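Local coordinates for protein maleylpyruvate isomerase (Ralstonia sp., PDB 2V6K) that catalyses the glutathione-dependent isomerisation of maleylpyruvate to fumarylpyruvate during naphthalene degradation, working as a homodimeric zeta-class glutathione transferase, at residues L17-N22 against R203-A208. Residues are numbered along the deposited sequence; the frame is centred on the assembly and turned at random.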
loop_
_atom_site.group_PDB
_atom_site.type_symbol
_atom_site.label_atom_id
_atom_site.label_comp_id
_atom_site.label_asym_id
_atom_site.label_seq_id
_atom_site.Cartn_x
_atom_site.Cartn_y
_atom_site.Cartn_z
ATOM N N LEU A 17 -12.227 -3.858 -4.437
ATOM C CA LEU A 17 -12.357 -3.633 -5.869
ATOM C C LEU A 17 -13.804 -3.789 -6.343
ATOM O O LEU A 17 -14.262 -3.029 -7.208
ATOM C CB LEU A 17 -11.399 -4.542 -6.644
ATOM C CG LEU A 17 -11.441 -4.453 -8.172
ATOM C CD1 LEU A 17 -11.301 -3.012 -8.661
ATOM C CD2 LEU A 17 -10.348 -5.308 -8.764
ATOM N N ARG A 18 -14.531 -4.747 -5.774
ATOM C CA ARG A 18 -15.940 -4.908 -6.135
ATOM C C ARG A 18 -16.734 -3.645 -5.836
ATOM O O ARG A 18 -17.598 -3.261 -6.623
ATOM C CB ARG A 18 -16.579 -6.111 -5.433
ATOM C CG ARG A 18 -16.094 -7.460 -5.950
ATOM C CD ARG A 18 -16.896 -8.628 -5.374
ATOM N NE ARG A 18 -16.970 -8.669 -3.910
ATOM C CZ ARG A 18 -16.310 -9.528 -3.129
ATOM N NH1 ARG A 18 -15.467 -10.423 -3.646
ATOM N NH2 ARG A 18 -16.488 -9.481 -1.817
ATOM N N ILE A 19 -16.446 -2.992 -4.710
ATOM C CA ILE A 19 -17.146 -1.746 -4.380
ATOM C C ILE A 19 -16.891 -0.698 -5.459
ATOM O O ILE A 19 -17.827 -0.067 -5.943
ATOM C CB ILE A 19 -16.754 -1.179 -2.997
ATOM C CG1 ILE A 19 -17.127 -2.148 -1.869
ATOM C CG2 ILE A 19 -17.434 0.171 -2.769
ATOM C CD1 ILE A 19 -16.427 -1.848 -0.536
ATOM N N ALA A 20 -15.630 -0.526 -5.839
ATOM C CA ALA A 20 -15.263 0.471 -6.847
ATOM C C ALA A 20 -15.929 0.175 -8.192
ATOM O O ALA A 20 -16.486 1.078 -8.824
ATOM C CB ALA A 20 -13.752 0.549 -6.997
ATOM N N LEU A 21 -15.888 -1.084 -8.626
ATOM C CA LEU A 21 -16.546 -1.483 -9.871
ATOM C C LEU A 21 -18.038 -1.192 -9.825
ATOM O O LEU A 21 -18.593 -0.666 -10.790
ATOM C CB LEU A 21 -16.303 -2.966 -10.171
ATOM C CG LEU A 21 -14.888 -3.334 -10.623
ATOM C CD1 LEU A 21 -14.646 -4.808 -10.415
ATOM C CD2 LEU A 21 -14.679 -2.967 -12.080
ATOM N N ASN A 22 -18.682 -1.525 -8.709
ATOM C CA ASN A 22 -20.122 -1.300 -8.569
ATOM C C ASN A 22 -20.476 0.180 -8.549
ATOM O O ASN A 22 -21.475 0.586 -9.150
ATOM C CB ASN A 22 -20.679 -1.985 -7.319
ATOM C CG ASN A 22 -20.607 -3.493 -7.394
ATOM O OD1 ASN A 22 -20.251 -4.065 -8.424
ATOM N ND2 ASN A 22 -20.938 -4.149 -6.286
ATOM N N ARG A 203 -23.697 -2.851 -0.885
ATOM C CA ARG A 203 -24.426 -4.068 -0.545
ATOM C C ARG A 203 -24.113 -5.192 -1.527
ATOM O O ARG A 203 -23.877 -6.331 -1.121
ATOM C CB ARG A 203 -25.931 -3.802 -0.501
ATOM C CG ARG A 203 -26.346 -2.890 0.637
ATOM C CD ARG A 203 -27.841 -2.621 0.624
ATOM N NE ARG A 203 -28.240 -1.886 1.820
ATOM C CZ ARG A 203 -29.497 -1.636 2.171
ATOM N NH1 ARG A 203 -30.502 -2.059 1.414
ATOM N NH2 ARG A 203 -29.748 -0.962 3.285
ATOM N N ARG A 204 -24.094 -4.865 -2.816
ATOM C CA ARG A 204 -23.858 -5.867 -3.855
ATOM C C ARG A 204 -22.428 -6.398 -3.838
ATOM O O ARG A 204 -22.167 -7.498 -4.321
ATOM C CB ARG A 204 -24.204 -5.315 -5.237
ATOM C CG ARG A 204 -25.705 -5.200 -5.484
ATOM C CD ARG A 204 -26.030 -4.839 -6.931
ATOM N NE ARG A 204 -25.627 -3.474 -7.264
ATOM C CZ ARG A 204 -24.623 -3.153 -8.076
ATOM N NH1 ARG A 204 -23.901 -4.101 -8.665
ATOM N NH2 ARG A 204 -24.345 -1.877 -8.305
ATOM N N ALA A 205 -21.514 -5.618 -3.259
ATOM C CA ALA A 205 -20.096 -5.967 -3.213
ATOM C C ALA A 205 -19.711 -6.797 -1.989
ATOM O O ALA A 205 -18.620 -7.375 -1.955
ATOM C CB ALA A 205 -19.252 -4.703 -3.256
ATOM N N ALA A 206 -20.588 -6.842 -0.990
ATOM C CA ALA A 206 -20.267 -7.488 0.287
ATOM C C ALA A 206 -20.027 -8.985 0.100
ATOM O O ALA A 206 -20.661 -9.604 -0.747
ATOM C CB ALA A 206 -21.378 -7.245 1.301
ATOM N N PRO A 207 -19.096 -9.566 0.879
ATOM C CA PRO A 207 -18.791 -11.000 0.801
ATOM C C PRO A 207 -20.014 -11.926 0.744
ATOM O O PRO A 207 -20.066 -12.817 -0.110
ATOM C CB PRO A 207 -17.976 -11.238 2.075
ATOM C CG PRO A 207 -17.235 -9.966 2.246
ATOM C CD PRO A 207 -18.226 -8.890 1.865
ATOM N N ALA A 208 -20.992 -11.703 1.620
ATOM C CA ALA A 208 -22.165 -12.581 1.704
ATOM C C ALA A 208 -23.056 -12.551 0.456
ATOM O O ALA A 208 -23.890 -13.444 0.267
ATOM C CB ALA A 208 -22.976 -12.259 2.951
HETATM O O HOH W 1 -20.197 -7.010 -6.433
#
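Arg18 meets Ala205 along most of its length. Its CB lies 3.7 Å from the methyl carbon CB of Ala205. Further out the chain bends at chi3 (-54°), and its CD passes the Ala205 carbonyl before the guanidinium takes hold of it side-on: NE and NH2 both donate hydrogen bonds to Ala205 O, at 2.9 and 3.0 Å. That oxygen sits in the guanidinium plane; NH2 comes in nearly along the C=O axis, whereas NE comes in at a bent C=O...NE angle of 134°, tilted out of the carbonyl plane. NH2 also comes near Pro207, in van der Waals contact with its backbone N and ring CD. The two outer nitrogens reach the chain leading into helix 12-24 as well, NH1 bonding to Phe8 O and NH2 to Trp9 O, which fixes the rotation of the buried group. One arginine thus ties the thioredoxin-like N-terminal domain of this glutathione transferase, through its first helix, to the end of helix 200-205 in the all-helical C-terminal domain. The Arg18 side chain lies near that of Ser11, which binds glutathione.

The Ala205 methyl also meets Ile19, with CG1 at 3.6 Å, and Asn22, with ND2 at 3.5 Å. That amide nitrogen donates to Ala201 O, one turn before Ala205 on helix 200-205, and to a water, which in turn donates to Arg204 O; Tyr28 OH bonds to Asn22 OD1. Asn22 ND2 lies over one face of the Arg204 guanidinium, the amide and guanidinium planes 33° apart, and NH1 of Arg204 packs 3.6 Å from Asn22 CG, while Arg204 NE makes a salt bridge with Asp200.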